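PDB 4FAJ: PrgZ from Enterococcus faecalis, which binds peptide pheromone outside the cell as a membrane-anchored receptor of the solute-binding protein 5 family, and probably serves peptide uptake. Local coordinates for residues Ala88-Asn101 with Leu547-Lys559. Sequence-based numbering, arbitrary orientation.
Sequences ANVMEGLYRLDEKN and LMHSIGAKYDYKK. With GOL (glycerol), chain D.
The carboxamide of Asn89 bridges two backbone groups of 547-559: OD1 accepts from Tyr557 N at 2.8 Å in a nearly straight bond (170°), while ND2 gives to Tyr555 O, reaching that oxygen from above its carbonyl plane. ND2 also binds Thr85 O within helix 81-90, so three backbone partners fix the rotation of the amide. Its plane lies 29° from that of the Tyr557 ring, whose CD2 lies 3.4 Å from OD1. One step back in the helix, Ala88 CB presses on Ala553 CB at 3.5 Å, a tight carbon contact.

Arg96 starts with CG anti to the backbone N (chi1 -179°) and bends at chi3, which brings its guanidinium between two acids. NH2 forms a salt bridge with Glu92 OE2 and NH1 another with Asp556 OD2 at 3.2 Å; NH1 meets OD2 from above the carboxylate plane. Lys558 CD lies over one guanidinium face, towards its rim; the lysine NZ goes on to Asp263, a zinc ligand, and shares water 2 with Arg96 NE and Glu92 OE2. In this solute-binding protein of the periplasmic-binding-protein type, the hairpin of strands 547-548 and 555-556, near the C terminus, packs against the end of helix 81-90 and strand 95-97, far apart in sequence.

At the other end, Asn101 OD1 accepts a hydrogen bond from His549 ND1 at 2.8 Å, in the imidazole plane and almost head-on to the amide C=O. Asp98 O sits at the same ring's edge, 3.3 Å from CE1, whereas Leu97 CD1 lies over a face, offset to the rim. Water 3 connects His549 NE2 with Asp556 OD2 and Leu97 O. Ile551 CG1 meets Leu97 CD1 at 4.0 Å, the two side chains crossing nearly perpendicularly, beside a glycerol, probably from the crystallisation liquor, hydrogen-bonded by Leu97 N and Ala553 N as well as by Ser207 and Tyr212.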
loop_
_atom_site.group_PDB
_atom_site.type_symbol
_atom_site.label_atom_id
_atom_site.label_comp_id
_atom_site.label_asym_id
_atom_site.label_seq_id
_atom_site.Cartn_x
_atom_site.Cartn_y
_atom_site.Cartn_z
ATOM N N ALA A 88 -1.509 12.090 -1.759
ATOM C CA ALA A 88 -0.207 12.642 -1.357
ATOM C C ALA A 88 0.137 13.930 -2.122
ATOM O O ALA A 88 0.947 14.732 -1.662
ATOM C CB ALA A 88 0.905 11.594 -1.519
ATOM N N ASN A 89 -0.523 14.140 -3.258
ATOM C CA ASN A 89 -0.267 15.293 -4.129
ATOM C C ASN A 89 -1.358 16.390 -4.139
ATOM O O ASN A 89 -1.043 17.568 -4.392
ATOM C CB ASN A 89 0.031 14.791 -5.535
ATOM C CG ASN A 89 1.396 14.158 -5.634
ATOM O OD1 ASN A 89 2.407 14.857 -5.690
ATOM N ND2 ASN A 89 1.442 12.828 -5.661
ATOM N N VAL A 90 -2.613 16.031 -3.850
ATOM C CA VAL A 90 -3.666 17.037 -3.682
ATOM C C VAL A 90 -3.950 17.374 -2.217
ATOM O O VAL A 90 -4.598 18.379 -1.931
ATOM C CB VAL A 90 -4.977 16.704 -4.481
ATOM C CG1 VAL A 90 -4.673 16.592 -5.981
ATOM C CG2 VAL A 90 -5.667 15.439 -3.943
ATOM N N MET A 91 -3.426 16.568 -1.290
ATOM C CA MET A 91 -3.525 16.844 0.133
ATOM C C MET A 91 -2.128 16.836 0.771
ATOM O O MET A 91 -1.118 16.616 0.090
ATOM C CB MET A 91 -4.444 15.829 0.829
ATOM C CG MET A 91 -5.885 15.906 0.377
ATOM S SD MET A 91 -7.012 15.026 1.452
ATOM C CE MET A 91 -7.184 16.161 2.840
ATOM N N GLU A 92 -2.084 17.125 2.065
ATOM C CA GLU A 92 -0.837 17.163 2.833
ATOM C C GLU A 92 -1.137 16.880 4.299
ATOM O O GLU A 92 -2.213 17.211 4.793
ATOM C CB GLU A 92 -0.181 18.540 2.702
ATOM C CG GLU A 92 1.177 18.644 3.381
ATOM C CD GLU A 92 1.829 19.981 3.166
ATOM O OE1 GLU A 92 1.297 21.007 3.665
ATOM O OE2 GLU A 92 2.886 19.999 2.508
ATOM N N GLY A 93 -0.189 16.243 4.976
ATOM C CA GLY A 93 -0.303 15.931 6.395
ATOM C C GLY A 93 0.714 16.690 7.231
ATOM O O GLY A 93 1.362 17.638 6.759
ATOM N N LEU A 94 0.843 16.284 8.484
ATOM C CA LEU A 94 1.761 16.953 9.402
ATOM C C LEU A 94 3.211 16.863 8.925
ATOM O O LEU A 94 3.975 17.832 9.067
ATOM C CB LEU A 94 1.635 16.376 10.805
ATOM C CG LEU A 94 0.315 16.690 11.522
ATOM C CD1 LEU A 94 0.185 15.857 12.783
ATOM C CD2 LEU A 94 0.201 18.177 11.845
ATOM N N TYR A 95 3.569 15.691 8.391
ATOM C CA TYR A 95 4.903 15.414 7.859
ATOM C C TYR A 95 4.808 14.834 6.437
ATOM O O TYR A 95 3.770 14.290 6.024
ATOM C CB TYR A 95 5.687 14.472 8.808
ATOM C CG TYR A 95 5.765 15.052 10.186
ATOM C CD1 TYR A 95 6.763 15.960 10.516
ATOM C CD2 TYR A 95 4.778 14.788 11.132
ATOM C CE1 TYR A 95 6.803 16.550 11.753
ATOM C CE2 TYR A 95 4.813 15.381 12.382
ATOM C CZ TYR A 95 5.822 16.257 12.685
ATOM O OH TYR A 95 5.870 16.867 13.905
ATOM N N ARG A 96 5.899 15.005 5.694
ATOM C CA ARG A 96 6.041 14.560 4.306
ATOM C C ARG A 96 7.434 13.937 4.171
ATOM O O ARG A 96 8.418 14.512 4.655
ATOM C CB ARG A 96 5.922 15.758 3.362
ATOM C CG ARG A 96 6.038 15.418 1.866
ATOM C CD ARG A 96 6.302 16.662 1.047
ATOM N NE ARG A 96 5.163 17.589 1.018
ATOM C CZ ARG A 96 4.098 17.481 0.221
ATOM N NH1 ARG A 96 3.979 16.473 -0.646
ATOM N NH2 ARG A 96 3.139 18.398 0.282
ATOM N N LEU A 97 7.516 12.775 3.519
ATOM C CA LEU A 97 8.801 12.094 3.350
ATOM C C LEU A 97 9.751 12.862 2.449
ATOM O O LEU A 97 9.349 13.433 1.421
ATOM C CB LEU A 97 8.614 10.667 2.807
ATOM C CG LEU A 97 7.835 9.680 3.674
ATOM C CD1 LEU A 97 8.019 8.270 3.086
ATOM C CD2 LEU A 97 8.217 9.712 5.167
ATOM N N ASP A 98 11.016 12.893 2.847
ATOM C CA ASP A 98 12.066 13.473 2.023
ATOM C C ASP A 98 12.673 12.406 1.111
ATOM O O ASP A 98 12.234 11.259 1.104
ATOM C CB ASP A 98 13.147 14.158 2.888
ATOM C CG ASP A 98 13.927 13.186 3.778
ATOM O OD1 ASP A 98 13.871 11.951 3.556
ATOM O OD2 ASP A 98 14.599 13.680 4.719
ATOM N N GLU A 99 13.692 12.800 0.354
ATOM C CA GLU A 99 14.342 11.914 -0.610
ATOM C C GLU A 99 14.940 10.640 0.007
ATOM O O GLU A 99 15.195 9.660 -0.704
ATOM C CB GLU A 99 15.398 12.689 -1.425
ATOM C CG GLU A 99 16.603 13.233 -0.634
ATOM C CD GLU A 99 16.312 14.521 0.131
ATOM O OE1 GLU A 99 15.132 14.971 0.159
ATOM O OE2 GLU A 99 17.273 15.088 0.712
ATOM N N LYS A 100 15.151 10.650 1.321
ATOM C CA LYS A 100 15.649 9.480 2.044
ATOM C C LYS A 100 14.543 8.756 2.792
ATOM O O LYS A 100 14.816 7.939 3.665
ATOM C CB LYS A 100 16.752 9.906 3.018
ATOM C CG LYS A 100 17.963 10.492 2.310
ATOM C CD LYS A 100 19.139 10.694 3.256
ATOM C CE LYS A 100 20.455 10.727 2.495
ATOM N NZ LYS A 100 20.476 11.780 1.436
ATOM N N ASN A 101 13.290 9.045 2.433
ATOM C CA ASN A 101 12.120 8.438 3.070
ATOM C C ASN A 101 11.980 8.740 4.567
ATOM O O ASN A 101 11.398 7.949 5.314
ATOM C CB ASN A 101 12.077 6.926 2.802
ATOM C CG ASN A 101 12.064 6.603 1.318
ATOM O OD1 ASN A 101 11.581 7.393 0.502
ATOM N ND2 ASN A 101 12.583 5.429 0.961
ATOM N N LEU A 547 10.030 13.177 -6.812
ATOM C CA LEU A 547 10.499 12.331 -5.718
ATOM C C LEU A 547 9.787 10.969 -5.826
ATOM O O LEU A 547 8.566 10.914 -5.879
ATOM C CB LEU A 547 10.192 12.991 -4.376
ATOM C CG LEU A 547 11.320 13.148 -3.380
ATOM C CD1 LEU A 547 12.442 13.990 -4.001
ATOM C CD2 LEU A 547 10.802 13.794 -2.098
ATOM N N MET A 548 10.551 9.887 -5.879
ATOM C CA MET A 548 9.995 8.533 -5.942
ATOM C C MET A 548 10.349 7.802 -4.640
ATOM O O MET A 548 11.506 7.805 -4.243
ATOM C CB MET A 548 10.578 7.795 -7.147
ATOM C CG MET A 548 9.945 6.440 -7.432
ATOM S SD MET A 548 10.673 5.625 -8.874
ATOM C CE MET A 548 9.559 4.254 -9.069
ATOM N N HIS A 549 9.362 7.196 -3.976
ATOM C CA HIS A 549 9.568 6.562 -2.676
ATOM C C HIS A 549 9.379 5.045 -2.781
ATOM O O HIS A 549 8.400 4.583 -3.384
ATOM C CB HIS A 549 8.575 7.119 -1.648
ATOM C CG HIS A 549 8.692 8.596 -1.421
ATOM N ND1 HIS A 549 9.742 9.160 -0.729
ATOM C CD2 HIS A 549 7.871 9.619 -1.759
ATOM C CE1 HIS A 549 9.580 10.471 -0.676
ATOM N NE2 HIS A 549 8.449 10.777 -1.284
ATOM N N SER A 550 10.291 4.273 -2.189
ATOM C CA SER A 550 10.134 2.807 -2.115
ATOM C C SER A 550 9.149 2.365 -1.002
ATOM O O SER A 550 8.733 1.196 -0.956
ATOM C CB SER A 550 11.485 2.141 -1.914
ATOM O OG SER A 550 12.108 2.638 -0.746
ATOM N N ILE A 551 8.803 3.293 -0.114
ATOM C CA ILE A 551 7.764 3.096 0.902
ATOM C C ILE A 551 6.723 4.231 0.840
ATOM O O ILE A 551 7.030 5.344 0.405
ATOM C CB ILE A 551 8.339 3.034 2.352
ATOM C CG1 ILE A 551 8.934 4.380 2.781
ATOM C CG2 ILE A 551 9.382 1.942 2.494
ATOM C CD1 ILE A 551 9.446 4.389 4.230
ATOM N N GLY A 552 5.508 3.945 1.288
ATOM C CA GLY A 552 4.437 4.939 1.335
ATOM C C GLY A 552 3.952 5.324 -0.050
ATOM O O GLY A 552 4.062 4.545 -1.002
ATOM N N ALA A 553 3.418 6.537 -0.165
ATOM C CA ALA A 553 2.906 7.030 -1.441
ATOM C C ALA A 553 4.085 7.149 -2.410
ATOM O O ALA A 553 5.064 7.797 -2.096
ATOM C CB ALA A 553 2.221 8.371 -1.248
ATOM N N LYS A 554 3.982 6.523 -3.578
ATOM C CA LYS A 554 5.135 6.313 -4.456
ATOM C C LYS A 554 5.728 7.588 -5.063
ATOM O O LYS A 554 6.956 7.687 -5.205
ATOM C CB LYS A 554 4.783 5.346 -5.587
ATOM C CG LYS A 554 5.987 4.910 -6.425
ATOM C CD LYS A 554 5.594 3.921 -7.517
ATOM C CE LYS A 554 5.282 2.539 -6.983
ATOM N NZ LYS A 554 5.382 1.489 -8.077
ATOM N N TYR A 555 4.881 8.540 -5.456
ATOM C CA TYR A 555 5.377 9.738 -6.153
ATOM C C TYR A 555 4.979 11.022 -5.449
ATOM O O TYR A 555 3.846 11.155 -4.991
ATOM C CB TYR A 555 4.885 9.779 -7.610
ATOM C CG TYR A 555 5.455 8.683 -8.480
ATOM C CD1 TYR A 555 6.787 8.711 -8.871
ATOM C CD2 TYR A 555 4.669 7.608 -8.901
ATOM C CE1 TYR A 555 7.331 7.712 -9.656
ATOM C CE2 TYR A 555 5.208 6.594 -9.709
ATOM C CZ TYR A 555 6.544 6.661 -10.072
ATOM O OH TYR A 555 7.120 5.694 -10.864
ATOM N N ASP A 556 5.928 11.954 -5.366
ATOM C CA ASP A 556 5.674 13.313 -4.909
ATOM C C ASP A 556 6.084 14.275 -6.025
ATOM O O ASP A 556 7.269 14.409 -6.356
ATOM C CB ASP A 556 6.455 13.614 -3.626
ATOM C CG ASP A 556 6.107 14.974 -3.028
ATOM O OD1 ASP A 556 5.313 15.719 -3.640
ATOM O OD2 ASP A 556 6.612 15.283 -1.926
ATOM N N TYR A 557 5.087 14.921 -6.610
ATOM C CA TYR A 557 5.289 15.821 -7.740
ATOM C C TYR A 557 5.419 17.296 -7.332
ATOM O O TYR A 557 5.492 18.174 -8.192
ATOM C CB TYR A 557 4.114 15.677 -8.698
ATOM C CG TYR A 557 3.863 14.256 -9.154
ATOM C CD1 TYR A 557 4.811 13.566 -9.883
ATOM C CD2 TYR A 557 2.659 13.611 -8.870
ATOM C CE1 TYR A 557 4.578 12.259 -10.320
ATOM C CE2 TYR A 557 2.421 12.323 -9.293
ATOM C CZ TYR A 557 3.381 11.651 -10.033
ATOM O OH TYR A 557 3.143 10.363 -10.456
ATOM N N LYS A 558 5.449 17.566 -6.027
ATOM C CA LYS A 558 5.424 18.933 -5.514
ATOM C C LYS A 558 6.425 19.859 -6.221
ATOM O O LYS A 558 6.072 20.959 -6.628
ATOM C CB LYS A 558 5.695 18.949 -4.002
ATOM C CG LYS A 558 5.860 20.360 -3.406
ATOM C CD LYS A 558 5.959 20.310 -1.873
ATOM C CE LYS A 558 6.405 21.641 -1.316
ATOM N NZ LYS A 558 6.635 21.572 0.149
ATOM N N LYS A 559 7.669 19.409 -6.343
ATOM C CA LYS A 559 8.742 20.244 -6.874
ATOM C C LYS A 559 9.090 19.879 -8.322
ATOM O O LYS A 559 10.099 20.341 -8.862
ATOM C CB LYS A 559 9.977 20.155 -5.972
ATOM C CG LYS A 559 9.787 20.778 -4.593
ATOM C CD LYS A 559 11.110 20.790 -3.808
ATOM C CE LYS A 559 10.912 21.001 -2.297
ATOM N NZ LYS A 559 11.198 22.401 -1.852
HETATM C C1 GOL D . 4.622 9.572 1.656
HETATM O O1 GOL D . 3.864 8.461 2.102
HETATM C C2 GOL D . 4.390 10.799 2.545
HETATM O O2 GOL D . 5.259 11.852 2.160
HETATM C C3 GOL D . 2.940 11.263 2.390
HETATM O O3 GOL D . 2.702 12.416 3.196
HETATM O O HOH W 1 2.775 16.983 -3.534
HETATM O O HOH W 2 5.580 20.021 2.345
HETATM O O HOH W 3 7.356 13.196 -0.502
HETATM O O HOH W 4 13.172 8.498 -2.238
HETATM O O HOH W 5 12.902 5.576 -2.015
#